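Local structure of alpha-glucosidase (5HQA) at residues A[146-151]-A[206-211]; A[150-155]-A[408-413]; A[296-301]-A[343-348]. The protein probably hydrolyses alpha-glucosides as a calcium-binding family 97 glycoside hydrolase, held here in complex with acarbose. All coordinates share one frame; numbering follows the deposited sequence.

Interaction 1: residues A[146-151]-A[206-211]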
loop_
_atom_site.group_PDB
_atom_site.type_symbol
_atom_site.label_atom_id
_atom_site.label_comp_id
_atom_site.label_asym_id
_atom_site.label_seq_id
_atom_site.Cartn_x
_atom_site.Cartn_y
_atom_site.Cartn_z
ATOM N N PRO A 146 12.624 9.117 2.921
ATOM C CA PRO A 146 13.112 9.293 4.290
ATOM C C PRO A 146 12.028 8.974 5.300
ATOM O O PRO A 146 10.834 9.176 5.056
ATOM C CB PRO A 146 13.483 10.779 4.338
ATOM C CG PRO A 146 12.480 11.408 3.371
ATOM C CD PRO A 146 12.393 10.407 2.238
ATOM N N ALA A 147 12.458 8.485 6.454
ATOM C CA ALA A 147 11.555 8.227 7.563
ATOM C C ALA A 147 11.655 9.344 8.594
ATOM O O ALA A 147 12.649 10.072 8.656
ATOM C CB ALA A 147 11.869 6.883 8.226
ATOM N N ARG A 148 10.607 9.451 9.418
ATOM C CA ARG A 148 10.501 10.411 10.515
ATOM C C ARG A 148 10.453 11.852 10.023
ATOM O O ARG A 148 10.764 12.778 10.781
ATOM C CB ARG A 148 11.646 10.237 11.527
ATOM C CG ARG A 148 11.750 8.813 12.106
ATOM C CD ARG A 148 10.811 8.572 13.311
ATOM N NE ARG A 148 10.618 7.137 13.496
ATOM C CZ ARG A 148 11.524 6.324 14.042
ATOM N NH1 ARG A 148 12.677 6.815 14.492
ATOM N NH2 ARG A 148 11.280 5.019 14.138
ATOM N N GLY A 149 10.070 12.064 8.758
ATOM C CA GLY A 149 9.984 13.404 8.218
ATOM C C GLY A 149 8.627 14.015 8.456
ATOM O O GLY A 149 7.679 13.342 8.852
ATOM N N TRP A 150 8.535 15.318 8.195
ATOM C CA TRP A 150 7.290 16.013 8.494
ATOM C C TRP A 150 6.140 15.542 7.610
ATOM O O TRP A 150 4.974 15.684 8.011
ATOM C CB TRP A 150 7.471 17.529 8.349
ATOM C CG TRP A 150 7.574 17.982 6.932
ATOM C CD1 TRP A 150 8.702 18.022 6.160
ATOM C CD2 TRP A 150 6.506 18.456 6.107
ATOM N NE1 TRP A 150 8.399 18.492 4.905
ATOM C CE2 TRP A 150 7.056 18.763 4.845
ATOM C CE3 TRP A 150 5.142 18.645 6.310
ATOM C CZ2 TRP A 150 6.292 19.254 3.799
ATOM C CZ3 TRP A 150 4.376 19.134 5.259
ATOM C CH2 TRP A 150 4.955 19.430 4.021
ATOM N N ASN A 151 6.430 14.954 6.442
ATOM C CA ASN A 151 5.362 14.540 5.537
ATOM C C ASN A 151 5.135 13.031 5.501
ATOM O O ASN A 151 4.546 12.534 4.537
ATOM C CB ASN A 151 5.599 15.062 4.116
ATOM C CG ASN A 151 4.315 15.583 3.481
ATOM O OD1 ASN A 151 3.466 16.143 4.174
ATOM N ND2 ASN A 151 4.155 15.382 2.179
ATOM N N GLN A 206 19.833 -0.942 11.019
ATOM C CA GLN A 206 19.312 -1.402 12.298
ATOM C C GLN A 206 17.841 -1.031 12.417
ATOM O O GLN A 206 17.436 0.063 12.012
ATOM C CB GLN A 206 20.108 -0.785 13.447
ATOM C CG GLN A 206 19.829 -1.369 14.821
ATOM C CD GLN A 206 20.600 -0.607 15.887
ATOM O OE1 GLN A 206 20.520 0.622 15.959
ATOM N NE2 GLN A 206 21.362 -1.319 16.699
ATOM N N ALA A 207 17.039 -1.958 12.950
ATOM C CA ALA A 207 15.647 -1.657 13.261
ATOM C C ALA A 207 15.570 -0.447 14.183
ATOM O O ALA A 207 16.285 -0.364 15.189
ATOM C CB ALA A 207 14.967 -2.863 13.917
ATOM N N ASP A 208 14.711 0.500 13.823
ATOM C CA ASP A 208 14.523 1.737 14.576
ATOM C C ASP A 208 13.016 1.853 14.801
ATOM O O ASP A 208 12.283 2.258 13.897
ATOM C CB ASP A 208 15.101 2.916 13.791
ATOM C CG ASP A 208 15.090 4.219 14.574
ATOM O OD1 ASP A 208 14.125 4.464 15.332
ATOM O OD2 ASP A 208 16.046 5.016 14.409
ATOM N N LEU A 209 12.546 1.453 15.980
ATOM C CA LEU A 209 11.111 1.353 16.229
ATOM C C LEU A 209 10.531 2.731 16.521
ATOM O O LEU A 209 11.079 3.481 17.328
ATOM C CB LEU A 209 10.836 0.410 17.399
ATOM C CG LEU A 209 11.297 -1.033 17.186
ATOM C CD1 LEU A 209 10.857 -1.891 18.356
ATOM C CD2 LEU A 209 10.739 -1.604 15.872
ATOM N N THR A 210 9.419 3.057 15.883
ATOM C CA THR A 210 8.822 4.374 16.081
ATOM C C THR A 210 8.221 4.470 17.478
ATOM O O THR A 210 7.362 3.654 17.828
ATOM C CB THR A 210 7.767 4.623 15.014
ATOM O OG1 THR A 210 8.395 4.576 13.728
ATOM C CG2 THR A 210 7.144 5.989 15.216
ATOM N N PRO A 211 8.630 5.430 18.297
ATOM C CA PRO A 211 8.324 5.380 19.728
ATOM C C PRO A 211 7.029 6.092 20.105
ATOM O O PRO A 211 6.461 6.876 19.339
ATOM C CB PRO A 211 9.516 6.115 20.343
ATOM C CG PRO A 211 9.820 7.166 19.322
ATOM C CD PRO A 211 9.622 6.473 17.985
#

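Interaction 2: residues A[150-155]-A[408-413]. With CA (calcium ion), chain C; AC1 (4,6-dideoxy-4-{[(1S,4R,5S,6S)-4,5,6-trihydroxy-3-(hydroxymethyl)cyclohex-2-en-1-yl]amino}-alpha-D-glucopyranose), chain B.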
loop_
_atom_site.group_PDB
_atom_site.type_symbol
_atom_site.label_atom_id
_atom_site.label_comp_id
_atom_site.label_asym_id
_atom_site.label_seq_id
_atom_site.Cartn_x
_atom_site.Cartn_y
_atom_site.Cartn_z
ATOM N N TRP A 150 8.535 15.318 8.195
ATOM C CA TRP A 150 7.290 16.013 8.494
ATOM C C TRP A 150 6.140 15.542 7.610
ATOM O O TRP A 150 4.974 15.684 8.011
ATOM C CB TRP A 150 7.471 17.529 8.349
ATOM C CG TRP A 150 7.574 17.982 6.932
ATOM C CD1 TRP A 150 8.702 18.022 6.160
ATOM C CD2 TRP A 150 6.506 18.456 6.107
ATOM N NE1 TRP A 150 8.399 18.492 4.905
ATOM C CE2 TRP A 150 7.056 18.763 4.845
ATOM C CE3 TRP A 150 5.142 18.645 6.310
ATOM C CZ2 TRP A 150 6.292 19.254 3.799
ATOM C CZ3 TRP A 150 4.376 19.134 5.259
ATOM C CH2 TRP A 150 4.955 19.430 4.021
ATOM N N ASN A 151 6.430 14.954 6.442
ATOM C CA ASN A 151 5.362 14.540 5.537
ATOM C C ASN A 151 5.135 13.031 5.501
ATOM O O ASN A 151 4.546 12.534 4.537
ATOM C CB ASN A 151 5.599 15.062 4.116
ATOM C CG ASN A 151 4.315 15.583 3.481
ATOM O OD1 ASN A 151 3.466 16.143 4.174
ATOM N ND2 ASN A 151 4.155 15.382 2.179
ATOM N N ARG A 152 5.560 12.297 6.533
ATOM C CA ARG A 152 5.134 10.892 6.750
ATOM C C ARG A 152 5.631 10.041 5.581
ATOM O O ARG A 152 6.841 10.032 5.301
ATOM C CB ARG A 152 3.618 10.853 6.975
ATOM C CG ARG A 152 3.075 11.723 8.131
ATOM C CD ARG A 152 1.531 11.762 8.086
ATOM N NE ARG A 152 1.117 11.965 6.708
ATOM C CZ ARG A 152 0.988 13.148 6.133
ATOM N NH1 ARG A 152 1.181 14.253 6.830
ATOM N NH2 ARG A 152 0.651 13.221 4.859
ATOM N N TYR A 153 4.758 9.303 4.887
ATOM C CA TYR A 153 5.164 8.504 3.739
ATOM C C TYR A 153 5.080 9.272 2.429
ATOM O O TYR A 153 5.445 8.723 1.382
ATOM C CB TYR A 153 4.294 7.243 3.611
ATOM C CG TYR A 153 4.281 6.315 4.806
ATOM C CD1 TYR A 153 5.438 5.650 5.218
ATOM C CD2 TYR A 153 3.094 6.061 5.493
ATOM C CE1 TYR A 153 5.417 4.774 6.313
ATOM C CE2 TYR A 153 3.058 5.194 6.578
ATOM C CZ TYR A 153 4.222 4.557 6.983
ATOM O OH TYR A 153 4.171 3.704 8.063
ATOM N N GLU A 154 4.589 10.512 2.450
ATOM C CA GLU A 154 4.280 11.231 1.212
ATOM C C GLU A 154 5.509 12.009 0.735
ATOM O O GLU A 154 5.607 13.234 0.844
ATOM C CB GLU A 154 3.064 12.132 1.413
ATOM C CG GLU A 154 1.755 11.333 1.529
ATOM C CD GLU A 154 0.535 12.202 1.840
ATOM O OE1 GLU A 154 -0.606 11.728 1.638
ATOM O OE2 GLU A 154 0.718 13.354 2.293
ATOM N N TYR A 155 6.463 11.253 0.183
ATOM C CA TYR A 155 7.684 11.792 -0.403
ATOM C C TYR A 155 7.910 11.159 -1.766
ATOM O O TYR A 155 7.506 10.018 -2.002
ATOM C CB TYR A 155 8.908 11.494 0.476
ATOM C CG TYR A 155 8.949 12.313 1.735
ATOM C CD1 TYR A 155 9.542 13.570 1.735
ATOM C CD2 TYR A 155 8.385 11.842 2.921
ATOM C CE1 TYR A 155 9.585 14.344 2.892
ATOM C CE2 TYR A 155 8.418 12.608 4.079
ATOM C CZ TYR A 155 9.022 13.861 4.056
ATOM O OH TYR A 155 9.073 14.639 5.190
ATOM N N GLU A 408 1.749 11.995 19.069
ATOM C CA GLU A 408 2.232 10.664 18.731
ATOM C C GLU A 408 2.548 10.602 17.242
ATOM O O GLU A 408 2.132 11.459 16.456
ATOM C CB GLU A 408 1.200 9.584 19.097
ATOM C CG GLU A 408 0.711 9.644 20.543
ATOM C CD GLU A 408 1.755 9.208 21.577
ATOM O OE1 GLU A 408 2.845 8.723 21.194
ATOM O OE2 GLU A 408 1.473 9.349 22.793
ATOM N N TRP A 409 3.280 9.557 16.863
ATOM C CA TRP A 409 3.562 9.246 15.471
ATOM C C TRP A 409 2.439 8.420 14.860
ATOM O O TRP A 409 1.804 7.603 15.536
ATOM C CB TRP A 409 4.865 8.462 15.361
ATOM C CG TRP A 409 6.081 9.267 15.689
ATOM C CD1 TRP A 409 6.682 9.384 16.906
ATOM C CD2 TRP A 409 6.849 10.066 14.778
ATOM N NE1 TRP A 409 7.778 10.217 16.815
ATOM C CE2 TRP A 409 7.901 10.651 15.519
ATOM C CE3 TRP A 409 6.756 10.338 13.402
ATOM C CZ2 TRP A 409 8.854 11.497 14.933
ATOM C CZ3 TRP A 409 7.696 11.194 12.822
ATOM C CH2 TRP A 409 8.727 11.764 13.591
ATOM N N HIS A 410 2.220 8.617 13.552
ATOM C CA HIS A 410 1.267 7.779 12.826
ATOM C C HIS A 410 1.653 6.311 12.857
ATOM O O HIS A 410 0.784 5.458 12.676
ATOM C CB HIS A 410 1.157 8.200 11.358
ATOM C CG HIS A 410 0.471 9.514 11.143
ATOM N ND1 HIS A 410 1.049 10.721 11.477
ATOM C CD2 HIS A 410 -0.736 9.810 10.599
ATOM C CE1 HIS A 410 0.219 11.703 11.163
ATOM N NE2 HIS A 410 -0.870 11.176 10.627
ATOM N N ASP A 411 2.934 5.993 13.053
ATOM C CA ASP A 411 3.384 4.609 12.933
ATOM C C ASP A 411 3.948 4.051 14.242
ATOM O O ASP A 411 4.649 3.032 14.234
ATOM C CB ASP A 411 4.387 4.466 11.776
ATOM C CG ASP A 411 5.593 5.400 11.878
ATOM O OD1 ASP A 411 5.439 6.584 12.260
ATOM O OD2 ASP A 411 6.713 4.949 11.522
ATOM N N GLY A 412 3.624 4.669 15.383
ATOM C CA GLY A 412 3.939 4.057 16.658
ATOM C C GLY A 412 2.917 2.992 17.059
ATOM O O GLY A 412 1.881 2.807 16.419
ATOM N N GLN A 413 3.233 2.277 18.147
ATOM C CA GLN A 413 2.316 1.258 18.662
ATOM C C GLN A 413 0.930 1.835 18.946
ATOM O O GLN A 413 -0.089 1.195 18.654
ATOM C CB GLN A 413 2.897 0.625 19.928
ATOM C CG GLN A 413 1.978 -0.383 20.612
ATOM C CD GLN A 413 2.577 -0.911 21.900
ATOM O OE1 GLN A 413 3.358 -0.224 22.561
ATOM N NE2 GLN A 413 2.224 -2.139 22.260
HETATM CA CA CA C . -2.935 12.446 1.628
HETATM C C1 AC1 B . -1.676 17.836 3.352
HETATM O O2 AC1 B . 0.014 16.159 3.609
HETATM C C2 AC1 B . -1.409 16.356 3.582
HETATM C C4A AC1 B . -8.266 14.263 1.093
HETATM C C3 AC1 B . -2.065 15.503 2.528
HETATM O O3 AC1 B . -1.734 14.117 2.729
HETATM C C4 AC1 B . -3.553 15.729 2.541
HETATM N N4A AC1 B . -4.317 14.723 1.738
HETATM C C5 AC1 B . -3.638 17.127 1.949
HETATM O O5 AC1 B . -3.101 18.083 2.955
HETATM C C6 AC1 B . -5.017 17.566 1.561
HETATM C C1B AC1 B . -5.495 14.108 2.448
HETATM C C2B AC1 B . -6.201 12.947 1.479
HETATM O O2B AC1 B . -5.163 12.083 1.018
HETATM C C3B AC1 B . -6.956 13.530 0.448
HETATM O O3B AC1 B . -7.434 12.566 -0.523
HETATM O O4 AC1 B . -8.972 14.970 0.091
HETATM C C5B AC1 B . -7.936 15.163 2.173
HETATM C C7B AC1 B . -6.479 15.041 2.886
HETATM C C6B AC1 B . -9.106 15.743 2.984
HETATM O O6B AC1 B . -9.608 14.725 3.792
HETATM O O HOH W 1 6.375 3.200 9.339
#

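Interaction 3: residues A[296-301]-A[343-348]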
loop_
_atom_site.group_PDB
_atom_site.type_symbol
_atom_site.label_atom_id
_atom_site.label_comp_id
_atom_site.label_asym_id
_atom_site.label_seq_id
_atom_site.Cartn_x
_atom_site.Cartn_y
_atom_site.Cartn_z
ATOM N N TYR A 296 -23.552 13.616 -9.131
ATOM C CA TYR A 296 -22.516 12.589 -9.238
ATOM C C TYR A 296 -23.119 11.186 -9.234
ATOM O O TYR A 296 -22.652 10.303 -9.966
ATOM C CB TYR A 296 -21.499 12.743 -8.104
ATOM C CG TYR A 296 -20.377 13.719 -8.404
ATOM C CD1 TYR A 296 -20.618 15.086 -8.483
ATOM C CD2 TYR A 296 -19.073 13.268 -8.603
ATOM C CE1 TYR A 296 -19.592 15.974 -8.755
ATOM C CE2 TYR A 296 -18.039 14.154 -8.877
ATOM C CZ TYR A 296 -18.308 15.502 -8.951
ATOM O OH TYR A 296 -17.288 16.386 -9.224
ATOM N N MET A 297 -24.154 10.955 -8.419
ATOM C CA MET A 297 -24.778 9.634 -8.395
ATOM C C MET A 297 -25.415 9.300 -9.732
ATOM O O MET A 297 -25.343 8.152 -10.190
ATOM C CB MET A 297 -25.816 9.552 -7.278
ATOM C CG MET A 297 -25.190 9.378 -5.905
ATOM S SD MET A 297 -26.361 9.756 -4.587
ATOM C CE MET A 297 -26.446 8.220 -3.758
ATOM N N ASP A 298 -26.052 10.287 -10.371
ATOM C CA ASP A 298 -26.615 10.072 -11.703
ATOM C C ASP A 298 -25.529 9.658 -12.682
ATOM O O ASP A 298 -25.705 8.721 -13.467
ATOM C CB ASP A 298 -27.317 11.338 -12.203
ATOM C CG ASP A 298 -28.599 11.642 -11.447
ATOM O OD1 ASP A 298 -29.199 10.708 -10.868
ATOM O OD2 ASP A 298 -29.019 12.823 -11.450
ATOM N N PHE A 299 -24.394 10.358 -12.651
ATOM C CA PHE A 299 -23.276 10.015 -13.522
ATOM C C PHE A 299 -22.768 8.611 -13.223
ATOM O O PHE A 299 -22.546 7.810 -14.139
ATOM C CB PHE A 299 -22.158 11.051 -13.349
ATOM C CG PHE A 299 -20.959 10.822 -14.235
ATOM C CD1 PHE A 299 -20.896 11.392 -15.497
ATOM C CD2 PHE A 299 -19.884 10.053 -13.793
ATOM C CE1 PHE A 299 -19.791 11.191 -16.309
ATOM C CE2 PHE A 299 -18.780 9.845 -14.602
ATOM C CZ PHE A 299 -18.733 10.420 -15.866
ATOM N N ALA A 300 -22.574 8.298 -11.938
ATOM C CA ALA A 300 -22.101 6.968 -11.563
ATOM C C ALA A 300 -23.059 5.885 -12.039
ATOM O O ALA A 300 -22.626 4.846 -12.555
ATOM C CB ALA A 300 -21.908 6.882 -10.050
ATOM N N ALA A 301 -24.366 6.111 -11.891
ATOM C CA ALA A 301 -25.333 5.109 -12.330
ATOM C C ALA A 301 -25.267 4.906 -13.839
ATOM O O ALA A 301 -25.367 3.774 -14.326
ATOM C CB ALA A 301 -26.745 5.511 -11.902
ATOM N N THR A 343 -29.644 9.009 1.134
ATOM C CA THR A 343 -29.863 7.592 1.409
ATOM C C THR A 343 -30.959 7.030 0.512
ATOM O O THR A 343 -30.805 5.955 -0.077
ATOM C CB THR A 343 -30.223 7.393 2.884
ATOM O OG1 THR A 343 -29.123 7.805 3.700
ATOM C CG2 THR A 343 -30.539 5.930 3.171
ATOM N N LYS A 344 -32.080 7.753 0.400
ATOM C CA LYS A 344 -33.141 7.323 -0.507
ATOM C C LYS A 344 -32.655 7.319 -1.946
ATOM O O LYS A 344 -32.954 6.394 -2.710
ATOM C CB LYS A 344 -34.365 8.232 -0.376
ATOM C CG LYS A 344 -34.963 8.288 1.012
ATOM C CD LYS A 344 -36.208 9.170 1.039
ATOM C CE LYS A 344 -37.470 8.346 0.895
ATOM N NZ LYS A 344 -37.675 7.483 2.094
ATOM N N TYR A 345 -31.904 8.349 -2.336
ATOM C CA TYR A 345 -31.414 8.413 -3.706
ATOM C C TYR A 345 -30.431 7.284 -4.001
ATOM O O TYR A 345 -30.380 6.796 -5.138
ATOM C CB TYR A 345 -30.781 9.780 -3.970
ATOM C CG TYR A 345 -30.881 10.212 -5.413
ATOM C CD1 TYR A 345 -32.121 10.458 -5.998
ATOM C CD2 TYR A 345 -29.744 10.371 -6.193
ATOM C CE1 TYR A 345 -32.224 10.853 -7.317
ATOM C CE2 TYR A 345 -29.838 10.771 -7.515
ATOM C CZ TYR A 345 -31.080 11.011 -8.071
ATOM O OH TYR A 345 -31.174 11.403 -9.388
ATOM N N SER A 346 -29.652 6.859 -2.998
ATOM C CA SER A 346 -28.745 5.727 -3.181
ATOM C C SER A 346 -29.512 4.463 -3.537
ATOM O O SER A 346 -29.096 3.700 -4.418
ATOM C CB SER A 346 -27.907 5.505 -1.917
ATOM O OG SER A 346 -28.633 4.805 -0.909
ATOM N N LYS A 347 -30.640 4.229 -2.866
ATOM C CA LYS A 347 -31.448 3.058 -3.169
ATOM C C LYS A 347 -32.104 3.183 -4.538
ATOM O O LYS A 347 -32.183 2.200 -5.280
ATOM C CB LYS A 347 -32.482 2.850 -2.061
ATOM C CG LYS A 347 -31.829 2.501 -0.721
ATOM C CD LYS A 347 -32.791 2.532 0.463
ATOM C CE LYS A 347 -32.035 2.257 1.768
ATOM N NZ LYS A 347 -32.842 2.567 2.988
ATOM N N GLN A 348 -32.556 4.388 -4.903
ATOM C CA GLN A 348 -33.161 4.586 -6.220
ATOM C C GLN A 348 -32.163 4.309 -7.335
ATOM O O GLN A 348 -32.477 3.616 -8.309
ATOM C CB GLN A 348 -33.687 6.011 -6.370
ATOM C CG GLN A 348 -34.880 6.395 -5.536
ATOM C CD GLN A 348 -35.236 7.851 -5.764
ATOM O OE1 GLN A 348 -35.260 8.322 -6.911
ATOM N NE2 GLN A 348 -35.474 8.586 -4.676
#

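Interaction 1: residues A[146-151]-A[206-211]
The guanidinium of Arg148 meets the 206-211 segment on one face and along its edge. Pro211 lays CD over that face, 4.4 Å from Arg148 CZ, while Asp208 OD1 and Thr210 OG1 sit at the rim, close to the plane. The carboxylate of Asp208 is not coplanar with the guanidinium: the two planes stand 66° apart, and both arginine nitrogens come down on OD1 from the same face, well above the carboxylate plane. The salt bridge is therefore end-on with a single shared acceptor, Arg148 NH1 to Asp208 OD1 at 2.9 Å and Arg148 NH2 to the same Asp208 OD1 at 3.1 Å.

NH2 is the busier nitrogen. Arg148 NH2 also donates to Thr210 OG1 at 2.9 Å, and more weakly, at a poor angle, to the backbone O of Asp208; Arg148 NE adds a long, weak bond to Thr210 OG1. With acceptors spread along the rim, the guanidinium is fixed in rotation. The arginine gets there by turning CG anti to its own carbonyl carbon and then bending at chi2 (-85°). Thr210 OG1 has its strongest polar partner in Asp411, and the other oxygen of Asp208, OD2, is taken by Asn198, so both partners of the arginine are themselves tethered.

The arrangement ties a loop to the end of a strand within the N-terminal domain of the galactose-mutarotase clan. Residues 146-151 follow strand 141-144 and run on toward the sugar pocket, which Asn151 lines. Asp208 belongs to strand 204-209, which pairs with strands 195-199 and 122-134 of an antiparallel sheet; Val196 from strand 195-199 and Leu167 from strand 167-168 pack against the arginine.

Interaction 2: residues A[150-155]-A[408-413]
Arg152 lies across His410 from the second position of a type II' beta turn, Asn151 to Glu154, that brings the N-terminal domain up to the TIM-barrel catalytic domain. Its CB points at the 408-413 segment, and Arg152 CG comes within 4.0 Å of His410 ND1. Arg152 CD then settles over the imidazole face of His410 in a CH-pi contact, 3.5 Å from the ring centroid and displaced toward CE1. His410 is held in place by its NE2, bonded to the carbonyl of Tyr389. A bend at chi3 (-44°) swings the rest of the arginine past the ring toward the sugar. NH1 goes to the carbonyl of Ala391. Arg152 NH2 makes a 2.6 Å salt bridge to Glu154 OE2 and a long but nearly straight hydrogen bond (171°) to O2 of the acarbose unit AC1, an oxygen near the guanidinium plane. Arg152 thus both binds the sugar and supports the calcium site from the second shell, since Glu154 binds the metal alongside Glu437, Glu455 and Glu461. A leucine in place of Arg152 would probably leave Glu154 OE2 without its cationic mate and AC1 O2 without its N-H donor. Farther along, Tyr153 OH, also bonded to Lys440, shares a water with Asp411 OD2, itself hydrogen-bonded to Thr210 OG1. Glu154 OE1 sits 2.4 Å from the calcium, which AC1 reaches through O3, N4A and O2B.

Interaction 3: residues A[296-301]-A[343-348]
Tyr345 and Ser346 of helix 339-349 face Met297 and Asp298 of helix 290-303, two nearly parallel helices on the outside of the TIM barrel, each connecting successive parallel strands. Their local axes cross at -15° and come within 10.7 Å. Going along 343-348, Thr343 stays within its own helix, its O accepting Lys347 N. Tyr345 carries as much of the contact as Met297. Its CG swings roughly anti to the backbone N (chi1 -151°), which sends the ring across to the other helix. There the hydroxyl donates to the syn lone pair of Asp298 OD1, a short bond of 2.6 Å between Tyr345 OH and that oxygen, with the carboxylate and ring planes 64° apart. Met297 comes to the same ring at its edge, a Met-aromatic contact in which Met297 SD lies in the ring plane, 3.8 Å from Tyr345 CD2. Ser346 comes next; in the conformer described here, one of two modelled, its OG bonds Thr343 O and Asn381. Beside it the methionine chain, bent at chi3, ends against the helix backbone, with Met297 CE 3.4 Å from Ser346 CA.

Interactions 1 and 2 belong together: they share Trp150 and Asn151, their centres are about 8 Å apart, and Thr210 of the first is probably hydrogen-bonded to Asp411 of the second. Each hangs on an arginine from the same loop, but interaction 1 spends its guanidinium on protein acceptors inside the N-terminal domain, whereas the fully buried interaction 2 crosses between domains and turns its guanidinium to sugar and a calcium ligand. Interaction 3 is far off, its centre about 36 Å from that of interaction 2, in the outer helical layer of the barrel and away from any site. It joins helix to helix, mixing sulfur, ring and methyl contacts inside with one polar bond at the exposed Asp298.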